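Local atomic coordinates of transglutaminase-like domain-containing protein (Streptococcus suis, PDB entry 4XZ7), a protein that has transglutaminase activity, probably joining glutamine and lysine side chains of proteins, and is an antiphagocytic virulence factor of the bacterium. Residues P119-A124 / G144-S149; F36-L41 / N45-L50; G266-A271 / P294-R299; F275-L280 / D372-N377. One frame throughout, in Å; residues are numbered along the deposited sequence.

Interaction 1: P119-A124 / G144-S149; sequences PKRIHA and GTAENS
Ala-146 places its CB methyl over one face of the Arg-121 guanidinium. Ala-146 CB sits 3.3 Å above the plane, over the centre of the group, and lies 3.4 Å from both CZ and NH1 of Arg-121. No direct hydrogen bond joins the two segments. Arg-121 reaches this place with CG beside its backbone N (chi1 -66°) and the chain extended from CG to NE, so that its aliphatic part also runs past the methyl, CG lying 3.8 Å from Ala-146 CB. A water links the backbones: it donates to Lys-120 O at 3.1 Å and accepts from Ala-146 N at 3.0 Å. Residues 121-124 form a strand of a mixed sheet, paired parallel with 90-91 and antiparallel with 157-167, and residues 145-148 are the connection between strands 143-144 and 149-152 of that sheet. The connection is held by Arg-135, which hydrogen-bonds to the carbonyls of Thr-145 and Ala-146 and to Asn-148 OD1, while Thr-145 OG1 bonds to Thr-164 O. On the strand side, Asp-89 OD1 takes the backbone N-H of Arg-121, whose guanidinium also makes a cation-pi contact with Phe-43.

Interaction 2: F36-L41 / N45-L50; sequences FHVLKL and NRLGTL
Phe-36 brings its carbonyl O to 3.4 Å from Leu-50 N, at too poor an angle for a hydrogen bond. That N-H turns instead to the next residue, His-37, and meets ND1 at 3.1 Å in a nearly straight bond (168°) lying in the imidazole plane. ND1 is therefore used as an acceptor. A chi1 of -66° sets CG beside the backbone N and turns the ring toward Leu-50 N; Arg-46 CD comes over one ring face, 4.1 Å from His-37 CG, and Leu-50 CD2 lies alongside. Val-38 carries the backbone pairing: its N gives to Gly-48 O at 2.8 Å, and its O takes Gly-48 N at 3.2 Å plus a weak bond from Leu-47 N at 2.7 Å. Leu-47 and Gly-48 thus both face Val-38, a classic beta bulge, and the Val-38 and Leu-47 side chains run side by side, pointing the same way. Leu-39 offers its CD2 branch to Arg-46 CG at 3.9 Å. At Lys-40, CB touches Leu-47 CB at 4.1 Å, while a water accepts from Lys-40 N and donates to Asn-45 O, continuing the hairpin where direct pairing stops. The antiparallel hairpin 36-40/48-51 is flanked by strand 79-86, which pairs parallel with 36-40 and supplies Phe-79 to stack on His-37 and His-81 to meet it edge-to-face. Helix 53-59 covers Phe-36 and Val-38 with Leu-56 and Leu-47 with Phe-59.

Interaction 3: G266-A271 / P294-R299; sequences GFSTTA and PHATAR
Ser-268 carries nearly all of this contact, pressing its hydroxyl into the backbone of the strand. Ser-268 OG lies 3.2 Å from Ala-296 O and equally 3.2 Å from Thr-297 CA, and Ser-268 CB rests 3.7 Å from Thr-297 C. A chi1 of -58° keeps OG beside its own backbone N, where it can hydrogen-bond to Cys-264 O one turn earlier in the helix; the buried hydroxyl is thereby satisfied within helix 264-277 while its flank packs on the strand. Away from this point the packing slackens: Ala-298 CB is 4.2 Å from Ser-268 O, and Ala-271 CB stays 4.8 Å from Ala-298 CB. At the far end the strand runs out to the exposed Pro-294. On the helix, Thr-269 points away from the strand and packs on Gly-142 of the second subunit. The axes of the two segments run almost parallel, 12° apart, with a closest approach of 7.0 Å. The small side chains of Ser-268, Ala-296 and Ala-298 are consistent with so close an approach. Cys-264 at the helix start touches His-295, whose NE2 bonds to Asp-310 OD2, matching the Cys-His-Asp triad of the papain-like transglutaminase fold and probably forming the active site here.

Interaction 4: F275-L280 / D372-N377; sequences FNMLGL and DLLLFN
Leu-374 pushes one branch, CD2, between Asn-276 and Met-277 near the end of helix 264-277. Leu-374 CD2 lies 3.8 Å from Asn-276 CB and 4.0 Å from Met-277 CG. Its chi1 of -72° places CG beside the backbone N and carries the branched end closer to the helix than CB itself. The Leu-374 and Met-277 side chains cross at about a right angle, and the touch is on the CG methylene of Met-277. Beyond that methylene the methionine chain bends at chi3 (59°). Asn-276 crosses Leu-373 at about a right angle as well, with Asn-276 OD1 3.7 Å from Leu-373 CD1. The amide has its polar partner outside the two segments: OD1 accepts from Ala-282 N, and Leu-373 CD1 merely packs against the same oxygen. The helix ends here in a Schellman motif, with Leu-280 N bonded to Phe-275 O at 2.6 Å, Gly-279 N bonded to Asn-276 O at 3.1 Å, and Gly-279, at positive phi, as the C-prime residue. Arg-273, one turn back on the helix, hydrogen-bonds to the carbonyls of Leu-374 and Phe-376 and so fastens the segment 372-377 alongside. The second subunit covers its outer side: Leu-373 packs on Leu-137 of that subunit, and Phe-376 meets Phe-107 of that subunit edge-to-face.

In the fold
Two pairs of contacts sit on opposite sides of the chain's centre. Interactions 1 and 2 belong to separate sheets of the N-terminal part, yet they touch: His-123 CE1 lies 3.5 Å from Leu-41 CB. Interaction 1 is a surface contact of a methyl on a guanidinium with a water bridge; interaction 2, partly buried, relies on backbone and histidine hydrogen bonds. Interactions 3 and 4 are buried, share helix 264-277 and have centres about 16 Å apart. Neither has a hydrogen bond between its segments: small residues line the helix-sheet interface in 3, whereas leucine branches cover the helix's C-terminal end in 4. Both also reach the second subunit.

Interaction 1: P119-A124 / G144-S149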
loop_
_atom_site.group_PDB
_atom_site.type_symbol
_atom_site.label_atom_id
_atom_site.label_comp_id
_atom_site.label_asym_id
_atom_site.label_seq_id
_atom_site.Cartn_x
_atom_site.Cartn_y
_atom_site.Cartn_z
ATOM N N PRO B 119 -5.639 14.682 -6.465
ATOM C CA PRO B 119 -5.740 15.601 -7.610
ATOM C C PRO B 119 -6.483 16.920 -7.308
ATOM O O PRO B 119 -7.592 16.912 -6.782
ATOM C CB PRO B 119 -6.486 14.757 -8.646
ATOM C CG PRO B 119 -5.956 13.349 -8.378
ATOM C CD PRO B 119 -5.878 13.281 -6.860
ATOM N N LYS B 120 -5.832 18.046 -7.584
ATOM C CA LYS B 120 -6.490 19.345 -7.505
ATOM C C LYS B 120 -7.188 19.696 -8.823
ATOM O O LYS B 120 -6.808 19.212 -9.902
ATOM C CB LYS B 120 -5.479 20.435 -7.141
ATOM C CG LYS B 120 -4.741 20.163 -5.838
ATOM C CD LYS B 120 -5.716 19.693 -4.753
ATOM C CE LYS B 120 -5.004 19.069 -3.553
ATOM N NZ LYS B 120 -4.159 20.051 -2.819
ATOM N N ARG B 121 -8.203 20.548 -8.734
ATOM C CA ARG B 121 -8.915 21.003 -9.922
ATOM C C ARG B 121 -8.853 22.527 -10.046
ATOM O O ARG B 121 -8.575 23.231 -9.074
ATOM C CB ARG B 121 -10.374 20.501 -9.893
ATOM C CG ARG B 121 -10.473 18.994 -9.995
ATOM C CD ARG B 121 -11.875 18.423 -9.780
ATOM N NE ARG B 121 -11.785 17.015 -9.368
ATOM C CZ ARG B 121 -12.238 16.003 -10.092
ATOM N NH1 ARG B 121 -12.840 16.236 -11.253
ATOM N NH2 ARG B 121 -12.105 14.766 -9.657
ATOM N N ILE B 122 -9.074 23.030 -11.257
ATOM C CA ILE B 122 -9.201 24.467 -11.476
ATOM C C ILE B 122 -10.596 24.695 -12.047
ATOM O O ILE B 122 -11.119 23.841 -12.785
ATOM C CB ILE B 122 -8.090 25.017 -12.429
ATOM C CG1 ILE B 122 -8.284 26.498 -12.735
ATOM C CG2 ILE B 122 -8.035 24.241 -13.747
ATOM C CD1 ILE B 122 -7.019 27.149 -13.263
ATOM N N HIS B 123 -11.208 25.818 -11.681
ATOM C CA HIS B 123 -12.578 26.115 -12.083
ATOM C C HIS B 123 -12.696 27.538 -12.616
ATOM O O HIS B 123 -11.887 28.406 -12.296
ATOM C CB HIS B 123 -13.552 25.939 -10.911
ATOM C CG HIS B 123 -13.263 24.752 -10.045
ATOM N ND1 HIS B 123 -13.774 23.494 -10.301
ATOM C CD2 HIS B 123 -12.531 24.636 -8.911
ATOM C CE1 HIS B 123 -13.361 22.658 -9.367
ATOM N NE2 HIS B 123 -12.599 23.326 -8.512
ATOM N N ALA B 124 -13.715 27.789 -13.419
ATOM C CA ALA B 124 -13.862 29.118 -13.989
ATOM C C ALA B 124 -15.285 29.331 -14.465
ATOM O O ALA B 124 -15.967 28.374 -14.842
ATOM C CB ALA B 124 -12.869 29.324 -15.133
ATOM N N GLY B 144 -2.149 11.336 -15.577
ATOM C CA GLY B 144 -3.568 11.643 -15.683
ATOM C C GLY B 144 -3.876 12.926 -14.937
ATOM O O GLY B 144 -3.018 13.485 -14.247
ATOM N N THR B 145 -5.111 13.401 -15.066
ATOM C CA THR B 145 -5.517 14.679 -14.477
ATOM C C THR B 145 -7.028 14.674 -14.526
ATOM O O THR B 145 -7.614 14.036 -15.402
ATOM C CB THR B 145 -4.935 15.901 -15.235
ATOM O OG1 THR B 145 -4.904 17.044 -14.377
ATOM C CG2 THR B 145 -5.788 16.234 -16.438
ATOM N N ALA B 146 -7.667 15.327 -13.562
ATOM C CA ALA B 146 -9.111 15.198 -13.433
ATOM C C ALA B 146 -9.808 15.584 -14.739
ATOM O O ALA B 146 -9.338 16.445 -15.497
ATOM C CB ALA B 146 -9.624 16.039 -12.284
ATOM N N GLU B 147 -10.945 14.952 -14.966
ATOM C CA GLU B 147 -11.684 15.088 -16.209
ATOM C C GLU B 147 -12.416 16.411 -16.293
ATOM O O GLU B 147 -12.583 17.105 -15.282
ATOM C CB GLU B 147 -12.670 13.931 -16.334
ATOM C CG GLU B 147 -11.991 12.573 -16.105
ATOM C CD GLU B 147 -10.890 12.263 -17.128
ATOM O OE1 GLU B 147 -9.776 11.869 -16.697
ATOM O OE2 GLU B 147 -11.145 12.401 -18.355
ATOM N N ASN B 148 -12.853 16.746 -17.506
ATOM C CA ASN B 148 -13.642 17.948 -17.738
ATOM C C ASN B 148 -15.024 17.795 -17.148
ATOM O O ASN B 148 -15.625 16.741 -17.269
ATOM C CB ASN B 148 -13.771 18.224 -19.238
ATOM C CG ASN B 148 -12.435 18.445 -19.907
ATOM O OD1 ASN B 148 -11.503 19.012 -19.303
ATOM N ND2 ASN B 148 -12.325 18.011 -21.167
ATOM N N SER B 149 -15.554 18.835 -16.529
ATOM C CA SER B 149 -16.973 18.784 -16.179
ATOM C C SER B 149 -17.499 20.167 -15.924
ATOM O O SER B 149 -16.731 21.112 -15.805
ATOM C CB SER B 149 -17.218 17.916 -14.946
ATOM O OG SER B 149 -16.563 18.457 -13.832
HETATM O O HOH W 1 -6.103 16.614 -11.399
#

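Interaction 2: F36-L41 / N45-L50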
loop_
_atom_site.group_PDB
_atom_site.type_symbol
_atom_site.label_atom_id
_atom_site.label_comp_id
_atom_site.label_asym_id
_atom_site.label_seq_id
_atom_site.Cartn_x
_atom_site.Cartn_y
_atom_site.Cartn_z
ATOM N N PHE B 36 -30.238 20.039 2.812
ATOM C CA PHE B 36 -29.623 20.682 1.659
ATOM C C PHE B 36 -29.066 19.625 0.717
ATOM O O PHE B 36 -28.524 18.623 1.184
ATOM C CB PHE B 36 -28.487 21.615 2.102
ATOM C CG PHE B 36 -28.916 22.743 3.021
ATOM C CD1 PHE B 36 -29.245 23.985 2.502
ATOM C CD2 PHE B 36 -28.940 22.574 4.402
ATOM C CE1 PHE B 36 -29.619 25.041 3.344
ATOM C CE2 PHE B 36 -29.308 23.619 5.255
ATOM C CZ PHE B 36 -29.658 24.853 4.724
ATOM N N HIS B 37 -29.164 19.818 -0.599
ATOM C CA HIS B 37 -28.354 18.966 -1.467
ATOM C C HIS B 37 -26.982 19.599 -1.537
ATOM O O HIS B 37 -26.839 20.798 -1.290
ATOM C CB HIS B 37 -28.947 18.793 -2.875
ATOM C CG HIS B 37 -30.236 18.045 -2.888
ATOM N ND1 HIS B 37 -30.590 17.165 -1.882
ATOM C CD2 HIS B 37 -31.280 18.066 -3.752
ATOM C CE1 HIS B 37 -31.786 16.670 -2.136
ATOM N NE2 HIS B 37 -32.234 17.206 -3.261
ATOM N N VAL B 38 -25.969 18.809 -1.861
ATOM C CA VAL B 38 -24.620 19.354 -1.935
ATOM C C VAL B 38 -23.910 18.899 -3.196
ATOM O O VAL B 38 -23.797 17.700 -3.453
ATOM C CB VAL B 38 -23.765 18.954 -0.718
ATOM C CG1 VAL B 38 -22.373 19.574 -0.847
ATOM C CG2 VAL B 38 -24.459 19.390 0.589
ATOM N N LEU B 39 -23.445 19.873 -3.976
ATOM C CA LEU B 39 -22.687 19.622 -5.194
ATOM C C LEU B 39 -21.233 19.918 -4.943
ATOM O O LEU B 39 -20.901 20.924 -4.338
ATOM C CB LEU B 39 -23.186 20.486 -6.350
ATOM C CG LEU B 39 -24.648 20.270 -6.745
ATOM C CD1 LEU B 39 -25.092 21.301 -7.780
ATOM C CD2 LEU B 39 -24.840 18.851 -7.264
ATOM N N LYS B 40 -20.363 19.037 -5.414
ATOM C CA LYS B 40 -18.935 19.280 -5.340
ATOM C C LYS B 40 -18.425 19.544 -6.743
ATOM O O LYS B 40 -18.653 18.745 -7.657
ATOM C CB LYS B 40 -18.200 18.092 -4.717
ATOM C CG LYS B 40 -16.698 18.304 -4.613
ATOM C CD LYS B 40 -16.010 17.217 -3.770
ATOM C CE LYS B 40 -14.504 17.506 -3.646
ATOM N NZ LYS B 40 -13.755 16.517 -2.815
ATOM N N LEU B 41 -17.726 20.652 -6.915
ATOM C CA LEU B 41 -17.269 21.042 -8.242
ATOM C C LEU B 41 -16.283 20.026 -8.770
ATOM O O LEU B 41 -15.287 19.716 -8.113
ATOM C CB LEU B 41 -16.638 22.424 -8.212
ATOM C CG LEU B 41 -17.551 23.606 -7.917
ATOM C CD1 LEU B 41 -16.807 24.920 -8.183
ATOM C CD2 LEU B 41 -18.830 23.507 -8.764
ATOM N N ASN B 45 -21.935 13.290 -9.458
ATOM C CA ASN B 45 -23.016 13.044 -8.512
ATOM C C ASN B 45 -22.995 14.028 -7.354
ATOM O O ASN B 45 -21.953 14.584 -7.045
ATOM C CB ASN B 45 -22.914 11.619 -7.979
ATOM C CG ASN B 45 -23.089 10.592 -9.068
ATOM O OD1 ASN B 45 -24.068 10.630 -9.810
ATOM N ND2 ASN B 45 -22.120 9.699 -9.205
ATOM N N ARG B 46 -24.146 14.250 -6.727
ATOM C CA ARG B 46 -24.198 15.059 -5.506
ATOM C C ARG B 46 -23.215 14.490 -4.486
ATOM O O ARG B 46 -23.111 13.279 -4.335
ATOM C CB ARG B 46 -25.603 15.076 -4.898
ATOM C CG ARG B 46 -26.682 15.816 -5.687
ATOM C CD ARG B 46 -28.093 15.395 -5.231
ATOM N NE ARG B 46 -28.879 14.877 -6.363
ATOM C CZ ARG B 46 -29.242 13.608 -6.521
ATOM N NH1 ARG B 46 -28.917 12.698 -5.619
ATOM N NH2 ARG B 46 -29.936 13.241 -7.588
ATOM N N LEU B 47 -22.481 15.362 -3.813
ATOM C CA LEU B 47 -21.703 14.956 -2.648
ATOM C C LEU B 47 -22.627 14.561 -1.492
ATOM O O LEU B 47 -22.308 13.663 -0.727
ATOM C CB LEU B 47 -20.773 16.079 -2.203
ATOM C CG LEU B 47 -19.867 15.738 -1.017
ATOM C CD1 LEU B 47 -18.894 14.638 -1.414
ATOM C CD2 LEU B 47 -19.128 16.985 -0.573
ATOM N N GLY B 48 -23.780 15.224 -1.383
ATOM C CA GLY B 48 -24.752 14.907 -0.349
ATOM C C GLY B 48 -26.170 15.122 -0.832
ATOM O O GLY B 48 -26.437 16.039 -1.613
ATOM N N THR B 49 -27.086 14.264 -0.388
ATOM C CA THR B 49 -28.491 14.447 -0.698
ATOM C C THR B 49 -29.244 14.581 0.612
ATOM O O THR B 49 -29.064 13.760 1.524
ATOM C CB THR B 49 -29.074 13.277 -1.518
ATOM O OG1 THR B 49 -29.275 12.144 -0.668
ATOM C CG2 THR B 49 -28.143 12.892 -2.627
ATOM N N LEU B 50 -30.070 15.622 0.711
ATOM C CA LEU B 50 -30.817 15.897 1.935
ATOM C C LEU B 50 -29.888 15.970 3.164
ATOM O O LEU B 50 -30.229 15.500 4.247
ATOM C CB LEU B 50 -31.898 14.825 2.147
ATOM C CG LEU B 50 -32.988 14.703 1.076
ATOM C CD1 LEU B 50 -33.821 13.467 1.328
ATOM C CD2 LEU B 50 -33.879 15.949 1.049
HETATM O O HOH W 2 -21.310 17.038 -7.435
#

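Interaction 3: G266-A271 / P294-R299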
loop_
_atom_site.group_PDB
_atom_site.type_symbol
_atom_site.label_atom_id
_atom_site.label_comp_id
_atom_site.label_asym_id
_atom_site.label_seq_id
_atom_site.Cartn_x
_atom_site.Cartn_y
_atom_site.Cartn_z
ATOM N N GLY B 266 -5.895 -17.058 10.063
ATOM C CA GLY B 266 -7.043 -16.342 10.600
ATOM C C GLY B 266 -7.935 -17.207 11.471
ATOM O O GLY B 266 -8.160 -16.907 12.646
ATOM N N PHE B 267 -8.447 -18.291 10.893
ATOM C CA PHE B 267 -9.207 -19.277 11.666
ATOM C C PHE B 267 -8.528 -19.667 12.980
ATOM O O PHE B 267 -9.161 -19.675 14.024
ATOM C CB PHE B 267 -9.423 -20.539 10.844
ATOM C CG PHE B 267 -10.564 -20.461 9.875
ATOM C CD1 PHE B 267 -11.800 -21.005 10.201
ATOM C CD2 PHE B 267 -10.389 -19.895 8.617
ATOM C CE1 PHE B 267 -12.847 -20.969 9.297
ATOM C CE2 PHE B 267 -11.433 -19.852 7.701
ATOM C CZ PHE B 267 -12.663 -20.394 8.035
ATOM N N SER B 268 -7.243 -19.996 12.920
ATOM C CA SER B 268 -6.514 -20.488 14.091
ATOM C C SER B 268 -6.305 -19.395 15.144
ATOM O O SER B 268 -6.313 -19.671 16.350
ATOM C CB SER B 268 -5.156 -21.074 13.680
ATOM O OG SER B 268 -5.305 -22.133 12.732
ATOM N N THR B 269 -6.115 -18.156 14.700
ATOM C CA THR B 269 -5.910 -17.047 15.641
ATOM C C THR B 269 -7.205 -16.683 16.371
ATOM O O THR B 269 -7.215 -16.479 17.591
ATOM C CB THR B 269 -5.366 -15.805 14.929
ATOM O OG1 THR B 269 -4.127 -16.134 14.278
ATOM C CG2 THR B 269 -5.170 -14.664 15.916
ATOM N N THR B 270 -8.304 -16.627 15.626
ATOM C CA THR B 270 -9.600 -16.385 16.244
ATOM C C THR B 270 -9.956 -17.528 17.201
ATOM O O THR B 270 -10.479 -17.297 18.291
ATOM C CB THR B 270 -10.699 -16.236 15.185
ATOM O OG1 THR B 270 -10.399 -15.105 14.372
ATOM C CG2 THR B 270 -12.079 -16.033 15.842
ATOM N N ALA B 271 -9.658 -18.755 16.793
ATOM C CA ALA B 271 -9.949 -19.904 17.640
ATOM C C ALA B 271 -9.104 -19.888 18.911
ATOM O O ALA B 271 -9.608 -20.164 19.988
ATOM C CB ALA B 271 -9.740 -21.210 16.878
ATOM N N PRO B 294 2.201 -25.655 3.399
ATOM C CA PRO B 294 2.288 -24.979 4.694
ATOM C C PRO B 294 0.897 -24.684 5.276
ATOM O O PRO B 294 -0.004 -24.257 4.554
ATOM C CB PRO B 294 3.052 -23.684 4.361
ATOM C CG PRO B 294 3.785 -23.994 3.053
ATOM C CD PRO B 294 2.814 -24.853 2.324
ATOM N N HIS B 295 0.722 -24.921 6.571
ATOM C CA HIS B 295 -0.587 -24.812 7.175
ATOM C C HIS B 295 -0.463 -24.295 8.601
ATOM O O HIS B 295 0.646 -24.199 9.156
ATOM C CB HIS B 295 -1.298 -26.176 7.135
ATOM C CG HIS B 295 -2.771 -26.107 7.407
ATOM N ND1 HIS B 295 -3.648 -25.415 6.596
ATOM C CD2 HIS B 295 -3.521 -26.647 8.399
ATOM C CE1 HIS B 295 -4.875 -25.539 7.076
ATOM N NE2 HIS B 295 -4.824 -26.275 8.170
ATOM N N ALA B 296 -1.605 -23.958 9.193
ATOM C CA ALA B 296 -1.645 -23.458 10.568
ATOM C C ALA B 296 -2.848 -24.006 11.310
ATOM O O ALA B 296 -3.913 -24.211 10.721
ATOM C CB ALA B 296 -1.667 -21.945 10.586
ATOM N N THR B 297 -2.667 -24.263 12.603
ATOM C CA THR B 297 -3.715 -24.839 13.437
ATOM C C THR B 297 -3.622 -24.229 14.836
ATOM O O THR B 297 -2.669 -23.506 15.122
ATOM C CB THR B 297 -3.583 -26.387 13.554
ATOM O OG1 THR B 297 -2.311 -26.714 14.134
ATOM C CG2 THR B 297 -3.702 -27.072 12.190
ATOM N N ALA B 298 -4.582 -24.524 15.713
ATOM C CA ALA B 298 -4.407 -24.158 17.116
ATOM C C ALA B 298 -3.975 -25.371 17.921
ATOM O O ALA B 298 -4.304 -26.506 17.577
ATOM C CB ALA B 298 -5.673 -23.580 17.703
ATOM N N ARG B 299 -3.216 -25.118 18.979
ATOM C CA ARG B 299 -2.990 -26.095 20.027
ATOM C C ARG B 299 -3.805 -25.645 21.209
ATOM O O ARG B 299 -3.759 -24.464 21.567
ATOM C CB ARG B 299 -1.527 -26.186 20.382
ATOM C CG ARG B 299 -0.730 -26.977 19.383
ATOM C CD ARG B 299 0.031 -28.062 20.098
ATOM N NE ARG B 299 -0.440 -29.378 19.729
ATOM C CZ ARG B 299 -0.158 -30.491 20.389
ATOM N NH1 ARG B 299 -0.648 -31.631 19.946
ATOM N NH2 ARG B 299 0.598 -30.468 21.483
#

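Interaction 4: F275-L280 / D372-N377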
loop_
_atom_site.group_PDB
_atom_site.type_symbol
_atom_site.label_atom_id
_atom_site.label_comp_id
_atom_site.label_asym_id
_atom_site.label_seq_id
_atom_site.Cartn_x
_atom_site.Cartn_y
_atom_site.Cartn_z
ATOM N N PHE B 275 -10.598 -19.772 22.636
ATOM C CA PHE B 275 -10.360 -20.868 23.563
ATOM C C PHE B 275 -9.744 -20.381 24.869
ATOM O O PHE B 275 -10.022 -20.928 25.937
ATOM C CB PHE B 275 -9.453 -21.920 22.925
ATOM C CG PHE B 275 -10.102 -22.669 21.789
ATOM C CD1 PHE B 275 -11.481 -22.818 21.739
ATOM C CD2 PHE B 275 -9.336 -23.218 20.775
ATOM C CE1 PHE B 275 -12.085 -23.514 20.695
ATOM C CE2 PHE B 275 -9.935 -23.914 19.720
ATOM C CZ PHE B 275 -11.310 -24.057 19.684
ATOM N N ASN B 276 -8.887 -19.367 24.777
ATOM C CA ASN B 276 -8.297 -18.796 25.978
ATOM C C ASN B 276 -9.396 -18.124 26.791
ATOM O O ASN B 276 -9.427 -18.255 28.013
ATOM C CB ASN B 276 -7.169 -17.817 25.643
ATOM C CG ASN B 276 -5.868 -18.524 25.305
ATOM O OD1 ASN B 276 -5.547 -19.557 25.883
ATOM N ND2 ASN B 276 -5.120 -17.979 24.344
ATOM N N MET B 277 -10.308 -17.425 26.118
ATOM C CA MET B 277 -11.463 -16.861 26.803
ATOM C C MET B 277 -12.262 -17.948 27.532
ATOM O O MET B 277 -12.743 -17.736 28.645
ATOM C CB MET B 277 -12.365 -16.123 25.817
ATOM C CG MET B 277 -11.803 -14.788 25.332
ATOM S SD MET B 277 -12.826 -14.003 24.078
ATOM C CE MET B 277 -14.385 -13.829 24.942
ATOM N N LEU B 278 -12.387 -19.113 26.903
ATOM C CA LEU B 278 -13.196 -20.205 27.434
ATOM C C LEU B 278 -12.467 -21.027 28.491
ATOM O O LEU B 278 -12.965 -22.055 28.937
ATOM C CB LEU B 278 -13.645 -21.123 26.294
ATOM C CG LEU B 278 -14.668 -20.569 25.302
ATOM C CD1 LEU B 278 -14.741 -21.431 24.038
ATOM C CD2 LEU B 278 -16.033 -20.455 25.965
ATOM N N GLY B 279 -11.280 -20.588 28.885
ATOM C CA GLY B 279 -10.510 -21.314 29.877
ATOM C C GLY B 279 -9.757 -22.491 29.285
ATOM O O GLY B 279 -9.353 -23.396 30.004
ATOM N N LEU B 280 -9.560 -22.482 27.972
ATOM C CA LEU B 280 -8.867 -23.580 27.322
ATOM C C LEU B 280 -7.533 -23.093 26.742
ATOM O O LEU B 280 -7.496 -22.592 25.611
ATOM C CB LEU B 280 -9.744 -24.178 26.222
ATOM C CG LEU B 280 -10.805 -25.244 26.521
ATOM C CD1 LEU B 280 -10.979 -25.487 28.006
ATOM C CD2 LEU B 280 -12.133 -24.860 25.855
ATOM N N ASP B 372 -4.881 -14.586 32.468
ATOM C CA ASP B 372 -3.540 -14.056 32.214
ATOM C C ASP B 372 -3.090 -14.352 30.790
ATOM O O ASP B 372 -2.424 -13.528 30.165
ATOM C CB ASP B 372 -2.521 -14.640 33.195
ATOM C CG ASP B 372 -2.642 -14.051 34.576
ATOM O OD1 ASP B 372 -3.192 -12.931 34.681
ATOM O OD2 ASP B 372 -2.189 -14.708 35.544
ATOM N N LEU B 373 -3.459 -15.527 30.276
ATOM C CA LEU B 373 -3.064 -15.922 28.927
ATOM C C LEU B 373 -3.618 -14.960 27.864
ATOM O O LEU B 373 -3.123 -14.909 26.736
ATOM C CB LEU B 373 -3.520 -17.353 28.634
ATOM C CG LEU B 373 -2.934 -18.493 29.479
ATOM C CD1 LEU B 373 -3.356 -19.844 28.911
ATOM C CD2 LEU B 373 -1.418 -18.405 29.586
ATOM N N LEU B 374 -4.644 -14.202 28.229
ATOM C CA LEU B 374 -5.242 -13.215 27.333
ATOM C C LEU B 374 -4.414 -11.929 27.201
ATOM O O LEU B 374 -4.614 -11.157 26.254
ATOM C CB LEU B 374 -6.642 -12.852 27.819
ATOM C CG LEU B 374 -7.728 -13.900 27.657
ATOM C CD1 LEU B 374 -9.004 -13.429 28.357
ATOM C CD2 LEU B 374 -7.981 -14.135 26.160
ATOM N N LEU B 375 -3.525 -11.696 28.172
ATOM C CA LEU B 375 -2.621 -10.535 28.208
ATOM C C LEU B 375 -3.310 -9.200 28.449
ATOM O O LEU B 375 -2.791 -8.343 29.164
ATOM C CB LEU B 375 -1.812 -10.424 26.909
ATOM C CG LEU B 375 -0.702 -11.448 26.673
ATOM C CD1 LEU B 375 0.248 -10.945 25.582
ATOM C CD2 LEU B 375 0.051 -11.766 27.968
ATOM N N PHE B 376 -4.464 -9.009 27.832
ATOM C CA PHE B 376 -5.141 -7.725 27.887
ATOM C C PHE B 376 -6.624 -7.965 27.739
ATOM O O PHE B 376 -7.027 -8.997 27.219
ATOM C CB PHE B 376 -4.607 -6.806 26.782
ATOM C CG PHE B 376 -5.322 -5.485 26.663
ATOM C CD1 PHE B 376 -4.993 -4.422 27.486
ATOM C CD2 PHE B 376 -6.291 -5.295 25.692
ATOM C CE1 PHE B 376 -5.644 -3.198 27.360
ATOM C CE2 PHE B 376 -6.937 -4.083 25.562
ATOM C CZ PHE B 376 -6.616 -3.033 26.397
ATOM N N ASN B 377 -7.431 -7.018 28.199
ATOM C CA ASN B 377 -8.877 -7.167 28.195
ATOM C C ASN B 377 -9.287 -8.433 28.951
ATOM O O ASN B 377 -10.257 -9.104 28.583
ATOM C CB ASN B 377 -9.409 -7.193 26.760
ATOM C CG ASN B 377 -10.870 -6.829 26.683
ATOM O OD1 ASN B 377 -11.414 -6.251 27.620
ATOM N ND2 ASN B 377 -11.519 -7.178 25.577
#